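Local coordinates for protein monovalent Na+/H+ antiporter subunit A (Dietzia sp. DQ12-45-1b, PDB 7D3U) that probably exchanges sodium ions for protons across the cell membrane, as the large subunit of a multi-subunit antiporter complex, at residues V626-A637 with Q652-I663; G820-I831 with V897-M906. All blocks are in the same frame, centred on the assembly; numbering follows the deposited sequence.

Leu654 and Leu658, on a flank of helix 646-667 turned from interaction 1, pack against helix 821-837 of interaction 2: Leu654 CD1 approaches Asn822 O at 3.2 Å, and Leu658 CD2 approaches Gly828 O at 3.6 Å. The two contacts, with centres about 16 Å apart, thus share one bundle of transmembrane helices. Interaction 1 joins successive helices of the MbhD-related region and is buried throughout, whereas interaction 2 joins helices far apart in sequence in the MnhB-related region and has several partly exposed residues. Their chemistry differs accordingly. Interaction 1 holds a glutamate and a glutamine among glycines and aliphatic groups, while interaction 2 is mainly hydrocarbon against a glycine-rich helix.

Interaction 1 of 2, residues V626-A637 with Q652-I663; sequences VANVGIVGFAMA and QLLVEVLTVVVI
Gly633 and Glu656 bring their CA atoms within 5.2 Å where the two helices run nearly antiparallel, at 173°, with axes 8.6 Å apart at closest approach. Glycine suits this place because a side chain on Gly633 would point at Glu656 and probably meet its CG, which lies 3.7 Å from Gly633 CA. With its CG anti to the backbone nitrogen (chi1 169°) and a bend at chi2, Glu656 swings its carboxylate across the partner helix to the edge of Phe634, where OE2 lies 3.2 Å from CD1 in the ring plane. Ring and carboxylate planes stand 90° apart. OE2 also comes beside Gly630 O, but both atoms are acceptors and no hydrogen bond joins them. Over one face of Phe634 lies Leu653 CD2, 3.8 Å from the ring centroid, a CH-pi contact in which the methyl is displaced toward the rim. The Phe634 ring also meets that of Phe39 of the neighbouring subunit F.

At one end Ala637 offers a small methyl, its CB 3.6 Å from Leu653 CG, while the aliphatic CG of Gln652 lies along the backbone near Gly633 O. At the other, beta-branched Val626 and Ile663 slide past each other, CG2 to CG2 at 3.5 Å, and Val660 CG2 rests over Gly630 CA. Subunit C packs on Val629, Met636 and Gln652. Gly633 and Ala637, four residues apart, give a small-xxx-small pattern, here in an antiparallel transmembrane helical hairpin of the MbhD-related region that carries a buried glutamate between its arms.

Interaction 2 of 2, residues G820-I831 with V897-M906; sequences GFNSALIGGAGI and VYLAVLGVIM
Val897 has chi1 at 62°, which turns CG2 anti to its backbone nitrogen and over one face of the Phe821 ring, 3.8 Å from the centroid, in a CH-pi contact. The same torsion leaves CG1 beside Gly820 CA, at the N-cap of helix 821-837, where glycine, with no side chain to point at it, fits well. One residue on, Tyr898 has its CG anti to the backbone nitrogen (chi1 178°), and this lays the ring along the partner helix. Its CE1 lies 3.2 Å from Ser823 O, with that oxygen near the ring plane, and its CD1 is 3.4 Å from Ala824 CA. The Ser823 hydroxyl is engaged elsewhere, with Ser806 O.

The helices run roughly parallel, crossing at -29°. Ala824 fits their closest stretch because its short CB can meet Val901 CB at 3.4 Å, while Val901 CG1 reaches Leu825 CD2. Farther along, Leu902 is a knob in a hole formed by Ala824, Gly827, Gly828 and Ile831. Its CD1 lies 3.7 Å from Gly828 N, which bonds, as Gly827 N does, to Ala824 O where the helix kinks. Ile905 CG2 packs over Gly828 CA at 3.6 Å. Ile831 closes the contact, its CD1 3.6 Å from Met906 CG.

Replacing Phe821 with an alanine would probably leave the Val897 methyl without its ring face and open a gap between the two helices and helix 739-762, whose Thr742 and Glu745 also pack against this side chain. No hydrogen bond crosses between the segments, so within this pair of transmembrane helices cohesion rests on the fit of aliphatic and aromatic groups against a backbone kept slim by glycine and alanine.

Interaction 1 of 2, residues V626-A637 with Q652-I663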
loop_
_atom_site.group_PDB
_atom_site.type_symbol
_atom_site.label_atom_id
_atom_site.label_comp_id
_atom_site.label_asym_id
_atom_site.label_seq_id
_atom_site.Cartn_x
_atom_site.Cartn_y
_atom_site.Cartn_z
ATOM N N VAL B 626 -27.142 8.163 14.804
ATOM C CA VAL B 626 -27.621 8.299 13.430
ATOM C C VAL B 626 -28.561 9.494 13.302
ATOM O O VAL B 626 -28.584 10.165 12.260
ATOM C CB VAL B 626 -28.280 6.994 12.941
ATOM C CG1 VAL B 626 -29.562 6.709 13.689
ATOM C CG2 VAL B 626 -28.563 7.083 11.456
ATOM N N ALA B 627 -29.328 9.801 14.349
ATOM C CA ALA B 627 -30.137 11.015 14.317
ATOM C C ALA B 627 -29.252 12.252 14.230
ATOM O O ALA B 627 -29.536 13.180 13.463
ATOM C CB ALA B 627 -31.041 11.078 15.545
ATOM N N ASN B 628 -28.154 12.271 14.987
ATOM C CA ASN B 628 -27.232 13.395 14.908
ATOM C C ASN B 628 -26.488 13.420 13.581
ATOM O O ASN B 628 -26.094 14.492 13.120
ATOM C CB ASN B 628 -26.252 13.348 16.075
ATOM C CG ASN B 628 -26.900 13.726 17.385
ATOM O OD1 ASN B 628 -26.689 13.076 18.407
ATOM N ND2 ASN B 628 -27.702 14.783 17.362
ATOM N N VAL B 629 -26.301 12.263 12.945
ATOM C CA VAL B 629 -25.711 12.246 11.610
ATOM C C VAL B 629 -26.654 12.896 10.610
ATOM O O VAL B 629 -26.233 13.703 9.772
ATOM C CB VAL B 629 -25.355 10.806 11.198
ATOM C CG1 VAL B 629 -25.390 10.658 9.686
ATOM C CG2 VAL B 629 -23.992 10.438 11.732
ATOM N N GLY B 630 -27.940 12.556 10.680
ATOM C CA GLY B 630 -28.916 13.235 9.843
ATOM C C GLY B 630 -28.966 14.728 10.109
ATOM O O GLY B 630 -29.101 15.533 9.182
ATOM N N ILE B 631 -28.834 15.119 11.375
ATOM C CA ILE B 631 -28.884 16.536 11.721
ATOM C C ILE B 631 -27.654 17.265 11.197
ATOM O O ILE B 631 -27.751 18.392 10.700
ATOM C CB ILE B 631 -29.040 16.702 13.239
ATOM C CG1 ILE B 631 -30.489 16.449 13.637
ATOM C CG2 ILE B 631 -28.600 18.087 13.683
ATOM C CD1 ILE B 631 -30.707 16.527 15.100
ATOM N N VAL B 632 -26.480 16.644 11.299
ATOM C CA VAL B 632 -25.269 17.257 10.768
ATOM C C VAL B 632 -25.341 17.340 9.250
ATOM O O VAL B 632 -24.875 18.312 8.648
ATOM C CB VAL B 632 -24.026 16.487 11.249
ATOM C CG1 VAL B 632 -22.807 16.868 10.432
ATOM C CG2 VAL B 632 -23.778 16.770 12.716
ATOM N N GLY B 633 -25.940 16.339 8.607
ATOM C CA GLY B 633 -26.150 16.422 7.171
ATOM C C GLY B 633 -27.061 17.571 6.786
ATOM O O GLY B 633 -26.791 18.296 5.825
ATOM N N PHE B 634 -28.144 17.764 7.539
ATOM C CA PHE B 634 -29.035 18.887 7.269
ATOM C C PHE B 634 -28.338 20.220 7.512
ATOM O O PHE B 634 -28.525 21.174 6.749
ATOM C CB PHE B 634 -30.292 18.780 8.128
ATOM C CG PHE B 634 -31.471 18.218 7.403
ATOM C CD1 PHE B 634 -31.657 16.853 7.312
ATOM C CD2 PHE B 634 -32.394 19.055 6.808
ATOM C CE1 PHE B 634 -32.742 16.333 6.646
ATOM C CE2 PHE B 634 -33.482 18.540 6.140
ATOM C CZ PHE B 634 -33.656 17.178 6.058
ATOM N N ALA B 635 -27.531 20.303 8.571
ATOM C CA ALA B 635 -26.807 21.536 8.849
ATOM C C ALA B 635 -25.760 21.819 7.784
ATOM O O ALA B 635 -25.534 22.979 7.434
ATOM C CB ALA B 635 -26.155 21.467 10.229
ATOM N N MET B 636 -25.132 20.779 7.235
ATOM C CA MET B 636 -24.179 20.985 6.153
ATOM C C MET B 636 -24.880 21.373 4.860
ATOM O O MET B 636 -24.329 22.136 4.063
ATOM C CB MET B 636 -23.340 19.728 5.947
ATOM C CG MET B 636 -22.319 19.495 7.037
ATOM S SD MET B 636 -20.849 20.495 6.787
ATOM C CE MET B 636 -20.357 19.924 5.167
ATOM N N ALA B 637 -26.091 20.864 4.633
ATOM C CA ALA B 637 -26.866 21.321 3.486
ATOM C C ALA B 637 -27.242 22.789 3.632
ATOM O O ALA B 637 -27.147 23.562 2.670
ATOM C CB ALA B 637 -28.113 20.461 3.319
ATOM N N GLN B 652 -26.229 17.277 -1.010
ATOM C CA GLN B 652 -25.919 16.999 0.386
ATOM C C GLN B 652 -27.144 16.494 1.133
ATOM O O GLN B 652 -27.051 15.533 1.902
ATOM C CB GLN B 652 -25.359 18.249 1.057
ATOM C CG GLN B 652 -25.104 18.084 2.539
ATOM C CD GLN B 652 -24.309 16.838 2.851
ATOM O OE1 GLN B 652 -24.790 15.938 3.536
ATOM N NE2 GLN B 652 -23.083 16.779 2.351
ATOM N N LEU B 653 -28.299 17.127 0.921
ATOM C CA LEU B 653 -29.539 16.635 1.517
ATOM C C LEU B 653 -29.802 15.191 1.115
ATOM O O LEU B 653 -30.086 14.330 1.961
ATOM C CB LEU B 653 -30.709 17.521 1.092
ATOM C CG LEU B 653 -30.944 18.811 1.871
ATOM C CD1 LEU B 653 -32.112 19.573 1.281
ATOM C CD2 LEU B 653 -31.194 18.496 3.330
ATOM N N LEU B 654 -29.708 14.907 -0.185
ATOM C CA LEU B 654 -30.041 13.571 -0.666
ATOM C C LEU B 654 -29.042 12.531 -0.171
ATOM O O LEU B 654 -29.428 11.414 0.190
ATOM C CB LEU B 654 -30.118 13.579 -2.187
ATOM C CG LEU B 654 -31.288 14.405 -2.713
ATOM C CD1 LEU B 654 -31.241 14.504 -4.219
ATOM C CD2 LEU B 654 -32.592 13.783 -2.259
ATOM N N VAL B 655 -27.756 12.881 -0.130
ATOM C CA VAL B 655 -26.751 11.952 0.370
ATOM C C VAL B 655 -26.923 11.738 1.865
ATOM O O VAL B 655 -26.701 10.632 2.367
ATOM C CB VAL B 655 -25.343 12.462 0.014
ATOM C CG1 VAL B 655 -24.294 11.845 0.917
ATOM C CG2 VAL B 655 -25.035 12.155 -1.435
ATOM N N GLU B 656 -27.362 12.763 2.595
ATOM C CA GLU B 656 -27.644 12.579 4.012
ATOM C C GLU B 656 -28.790 11.601 4.220
ATOM O O GLU B 656 -28.710 10.718 5.081
ATOM C CB GLU B 656 -27.962 13.924 4.666
ATOM C CG GLU B 656 -28.522 13.812 6.072
ATOM C CD GLU B 656 -30.034 13.873 6.099
ATOM O OE1 GLU B 656 -30.643 13.914 5.012
ATOM O OE2 GLU B 656 -30.613 13.879 7.205
ATOM N N VAL B 657 -29.862 11.728 3.435
ATOM C CA VAL B 657 -30.982 10.807 3.622
ATOM C C VAL B 657 -30.589 9.390 3.206
ATOM O O VAL B 657 -30.946 8.411 3.877
ATOM C CB VAL B 657 -32.241 11.307 2.886
ATOM C CG1 VAL B 657 -32.273 10.866 1.434
ATOM C CG2 VAL B 657 -33.488 10.825 3.600
ATOM N N LEU B 658 -29.803 9.256 2.135
ATOM C CA LEU B 658 -29.423 7.933 1.662
ATOM C C LEU B 658 -28.303 7.308 2.478
ATOM O O LEU B 658 -28.063 6.105 2.343
ATOM C CB LEU B 658 -29.019 7.989 0.190
ATOM C CG LEU B 658 -30.198 8.128 -0.770
ATOM C CD1 LEU B 658 -29.723 8.100 -2.204
ATOM C CD2 LEU B 658 -31.212 7.028 -0.522
ATOM N N THR B 659 -27.608 8.083 3.306
ATOM C CA THR B 659 -26.687 7.485 4.258
ATOM C C THR B 659 -27.358 7.200 5.590
ATOM O O THR B 659 -26.973 6.249 6.272
ATOM C CB THR B 659 -25.455 8.377 4.460
ATOM O OG1 THR B 659 -24.416 7.621 5.093
ATOM C CG2 THR B 659 -25.776 9.585 5.319
ATOM N N VAL B 660 -28.386 7.969 5.958
ATOM C CA VAL B 660 -29.171 7.629 7.138
ATOM C C VAL B 660 -29.908 6.317 6.919
ATOM O O VAL B 660 -29.966 5.465 7.814
ATOM C CB VAL B 660 -30.136 8.777 7.488
ATOM C CG1 VAL B 660 -31.294 8.265 8.322
ATOM C CG2 VAL B 660 -29.399 9.876 8.222
ATOM N N VAL B 661 -30.463 6.121 5.720
ATOM C CA VAL B 661 -31.147 4.865 5.420
ATOM C C VAL B 661 -30.187 3.685 5.542
ATOM O O VAL B 661 -30.519 2.653 6.139
ATOM C CB VAL B 661 -31.793 4.929 4.025
ATOM C CG1 VAL B 661 -32.244 3.551 3.588
ATOM C CG2 VAL B 661 -32.965 5.886 4.035
ATOM N N VAL B 662 -28.976 3.824 5.001
ATOM C CA VAL B 662 -28.028 2.715 5.030
ATOM C C VAL B 662 -27.515 2.475 6.446
ATOM O O VAL B 662 -27.330 1.324 6.867
ATOM C CB VAL B 662 -26.879 2.973 4.040
ATOM C CG1 VAL B 662 -25.801 1.918 4.189
ATOM C CG2 VAL B 662 -27.408 2.981 2.621
ATOM N N ILE B 663 -27.277 3.546 7.207
ATOM C CA ILE B 663 -26.846 3.369 8.588
ATOM C C ILE B 663 -27.934 2.685 9.398
ATOM O O ILE B 663 -27.641 1.867 10.270
ATOM C CB ILE B 663 -26.432 4.715 9.214
ATOM C CG1 ILE B 663 -25.142 5.225 8.579
ATOM C CG2 ILE B 663 -26.201 4.560 10.701
ATOM C CD1 ILE B 663 -24.578 6.453 9.251
#

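Interaction 2 of 2, residues G820-I831 with V897-M906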
loop_
_atom_site.group_PDB
_atom_site.type_symbol
_atom_site.label_atom_id
_atom_site.label_comp_id
_atom_site.label_asym_id
_atom_site.label_seq_id
_atom_site.Cartn_x
_atom_site.Cartn_y
_atom_site.Cartn_z
ATOM N N GLY B 820 -27.812 15.287 -12.715
ATOM C CA GLY B 820 -28.044 13.856 -12.735
ATOM C C GLY B 820 -27.838 13.155 -11.410
ATOM O O GLY B 820 -28.467 12.129 -11.137
ATOM N N PHE B 821 -27.007 13.735 -10.546
ATOM C CA PHE B 821 -26.746 13.110 -9.258
ATOM C C PHE B 821 -27.881 13.353 -8.284
ATOM O O PHE B 821 -28.304 12.431 -7.583
ATOM C CB PHE B 821 -25.436 13.622 -8.665
ATOM C CG PHE B 821 -24.221 13.083 -9.344
ATOM C CD1 PHE B 821 -23.725 11.837 -9.009
ATOM C CD2 PHE B 821 -23.576 13.816 -10.321
ATOM C CE1 PHE B 821 -22.606 11.336 -9.633
ATOM C CE2 PHE B 821 -22.460 13.320 -10.946
ATOM C CZ PHE B 821 -21.976 12.077 -10.605
ATOM N N ASN B 822 -28.387 14.581 -8.233
ATOM C CA ASN B 822 -29.584 14.847 -7.452
ATOM C C ASN B 822 -30.776 14.087 -8.017
ATOM O O ASN B 822 -31.586 13.540 -7.260
ATOM C CB ASN B 822 -29.838 16.349 -7.416
ATOM C CG ASN B 822 -28.561 17.140 -7.218
ATOM O OD1 ASN B 822 -28.205 17.488 -6.096
ATOM N ND2 ASN B 822 -27.847 17.401 -8.304
ATOM N N SER B 823 -30.873 14.012 -9.346
ATOM C CA SER B 823 -31.920 13.216 -9.977
ATOM C C SER B 823 -31.862 11.764 -9.528
ATOM O O SER B 823 -32.901 11.142 -9.275
ATOM C CB SER B 823 -31.791 13.295 -11.495
ATOM O OG SER B 823 -32.503 14.396 -12.013
ATOM N N ALA B 824 -30.659 11.203 -9.425
ATOM C CA ALA B 824 -30.541 9.789 -9.094
ATOM C C ALA B 824 -30.705 9.536 -7.601
ATOM O O ALA B 824 -31.285 8.523 -7.202
ATOM C CB ALA B 824 -29.200 9.256 -9.585
ATOM N N LEU B 825 -30.208 10.440 -6.759
ATOM C CA LEU B 825 -30.370 10.252 -5.325
ATOM C C LEU B 825 -31.813 10.487 -4.891
ATOM O O LEU B 825 -32.276 9.869 -3.927
ATOM C CB LEU B 825 -29.412 11.165 -4.563
ATOM C CG LEU B 825 -27.922 11.016 -4.884
ATOM C CD1 LEU B 825 -27.157 12.261 -4.475
ATOM C CD2 LEU B 825 -27.327 9.785 -4.229
ATOM N N ILE B 826 -32.555 11.337 -5.608
ATOM C CA ILE B 826 -33.974 11.500 -5.299
ATOM C C ILE B 826 -34.810 10.331 -5.792
ATOM O O ILE B 826 -35.992 10.235 -5.441
ATOM C CB ILE B 826 -34.507 12.821 -5.883
ATOM C CG1 ILE B 826 -35.616 13.385 -4.999
ATOM C CG2 ILE B 826 -35.009 12.621 -7.293
ATOM C CD1 ILE B 826 -36.190 14.676 -5.513
ATOM N N GLY B 827 -34.231 9.437 -6.589
ATOM C CA GLY B 827 -34.886 8.194 -6.941
ATOM C C GLY B 827 -34.458 7.101 -5.987
ATOM O O GLY B 827 -35.214 6.173 -5.692
ATOM N N GLY B 828 -33.224 7.210 -5.498
ATOM C CA GLY B 828 -32.798 6.347 -4.410
ATOM C C GLY B 828 -33.633 6.552 -3.161
ATOM O O GLY B 828 -33.916 5.604 -2.425
ATOM N N ALA B 829 -34.039 7.796 -2.905
ATOM C CA ALA B 829 -34.967 8.057 -1.810
ATOM C C ALA B 829 -36.305 7.368 -2.053
ATOM O O ALA B 829 -36.926 6.851 -1.118
ATOM C CB ALA B 829 -35.159 9.562 -1.627
ATOM N N GLY B 830 -36.760 7.336 -3.306
ATOM C CA GLY B 830 -37.977 6.606 -3.617
ATOM C C GLY B 830 -37.819 5.111 -3.421
ATOM O O GLY B 830 -38.754 4.425 -3.002
ATOM N N ILE B 831 -36.634 4.585 -3.726
ATOM C CA ILE B 831 -36.363 3.172 -3.480
ATOM C C ILE B 831 -36.365 2.886 -1.982
ATOM O O ILE B 831 -36.868 1.849 -1.533
ATOM C CB ILE B 831 -35.034 2.767 -4.142
ATOM C CG1 ILE B 831 -35.269 2.412 -5.609
ATOM C CG2 ILE B 831 -34.392 1.605 -3.409
ATOM C CD1 ILE B 831 -34.113 2.758 -6.505
ATOM N N VAL B 897 -25.358 8.364 -15.678
ATOM C CA VAL B 897 -25.022 8.455 -14.259
ATOM C C VAL B 897 -26.260 8.223 -13.399
ATOM O O VAL B 897 -26.164 7.677 -12.291
ATOM C CB VAL B 897 -24.342 9.800 -13.940
ATOM C CG1 VAL B 897 -25.261 10.961 -14.240
ATOM C CG2 VAL B 897 -23.893 9.836 -12.496
ATOM N N TYR B 898 -27.439 8.600 -13.899
ATOM C CA TYR B 898 -28.685 8.308 -13.203
ATOM C C TYR B 898 -28.873 6.811 -13.035
ATOM O O TYR B 898 -29.143 6.325 -11.930
ATOM C CB TYR B 898 -29.852 8.915 -13.984
ATOM C CG TYR B 898 -31.212 8.635 -13.400
ATOM C CD1 TYR B 898 -31.639 9.281 -12.255
ATOM C CD2 TYR B 898 -32.071 7.727 -13.999
ATOM C CE1 TYR B 898 -32.880 9.030 -11.717
ATOM C CE2 TYR B 898 -33.316 7.469 -13.468
ATOM C CZ TYR B 898 -33.715 8.126 -12.326
ATOM O OH TYR B 898 -34.956 7.877 -11.787
ATOM N N LEU B 899 -28.729 6.061 -14.129
ATOM C CA LEU B 899 -28.845 4.609 -14.055
ATOM C C LEU B 899 -27.802 4.023 -13.114
ATOM O O LEU B 899 -28.104 3.118 -12.330
ATOM C CB LEU B 899 -28.709 3.998 -15.448
ATOM C CG LEU B 899 -29.789 4.323 -16.480
ATOM C CD1 LEU B 899 -29.437 3.766 -17.846
ATOM C CD2 LEU B 899 -31.131 3.789 -16.018
ATOM N N ALA B 900 -26.573 4.540 -13.162
ATOM C CA ALA B 900 -25.516 3.998 -12.313
ATOM C C ALA B 900 -25.852 4.173 -10.837
ATOM O O ALA B 900 -25.833 3.208 -10.063
ATOM C CB ALA B 900 -24.182 4.661 -12.645
ATOM N N VAL B 901 -26.174 5.402 -10.430
ATOM C CA VAL B 901 -26.463 5.661 -9.022
ATOM C C VAL B 901 -27.721 4.916 -8.587
ATOM O O VAL B 901 -27.806 4.422 -7.453
ATOM C CB VAL B 901 -26.582 7.173 -8.770
ATOM C CG1 VAL B 901 -26.862 7.452 -7.303
ATOM C CG2 VAL B 901 -25.327 7.891 -9.228
ATOM N N LEU B 902 -28.712 4.811 -9.476
ATOM C CA LEU B 902 -29.931 4.091 -9.127
ATOM C C LEU B 902 -29.646 2.616 -8.890
ATOM O O LEU B 902 -30.168 2.020 -7.942
ATOM C CB LEU B 902 -30.975 4.268 -10.226
ATOM C CG LEU B 902 -32.426 4.377 -9.765
ATOM C CD1 LEU B 902 -32.535 5.326 -8.586
ATOM C CD2 LEU B 902 -33.310 4.838 -10.909
ATOM N N GLY B 903 -28.813 2.011 -9.738
ATOM C CA GLY B 903 -28.439 0.623 -9.523
ATOM C C GLY B 903 -27.642 0.432 -8.249
ATOM O O GLY B 903 -27.797 -0.575 -7.554
ATOM N N VAL B 904 -26.791 1.403 -7.913
ATOM C CA VAL B 904 -26.019 1.307 -6.677
ATOM C C VAL B 904 -26.943 1.339 -5.466
ATOM O O VAL B 904 -26.789 0.548 -4.526
ATOM C CB VAL B 904 -24.969 2.426 -6.609
ATOM C CG1 VAL B 904 -24.237 2.377 -5.279
ATOM C CG2 VAL B 904 -24.003 2.287 -7.755
ATOM N N ILE B 905 -27.913 2.255 -5.467
ATOM C CA ILE B 905 -28.852 2.324 -4.349
ATOM C C ILE B 905 -29.695 1.057 -4.283
ATOM O O ILE B 905 -29.962 0.529 -3.197
ATOM C CB ILE B 905 -29.730 3.584 -4.451
ATOM C CG1 ILE B 905 -28.860 4.837 -4.523
ATOM C CG2 ILE B 905 -30.665 3.671 -3.261
ATOM C CD1 ILE B 905 -27.847 4.938 -3.411
ATOM N N MET B 906 -30.129 0.550 -5.440
ATOM C CA MET B 906 -30.889 -0.694 -5.467
ATOM C C MET B 906 -30.098 -1.834 -4.842
ATOM O O MET B 906 -30.633 -2.607 -4.041
ATOM C CB MET B 906 -31.279 -1.040 -6.903
ATOM C CG MET B 906 -32.523 -0.336 -7.394
ATOM S SD MET B 906 -32.571 -0.200 -9.188
ATOM C CE MET B 906 -34.265 0.320 -9.438
#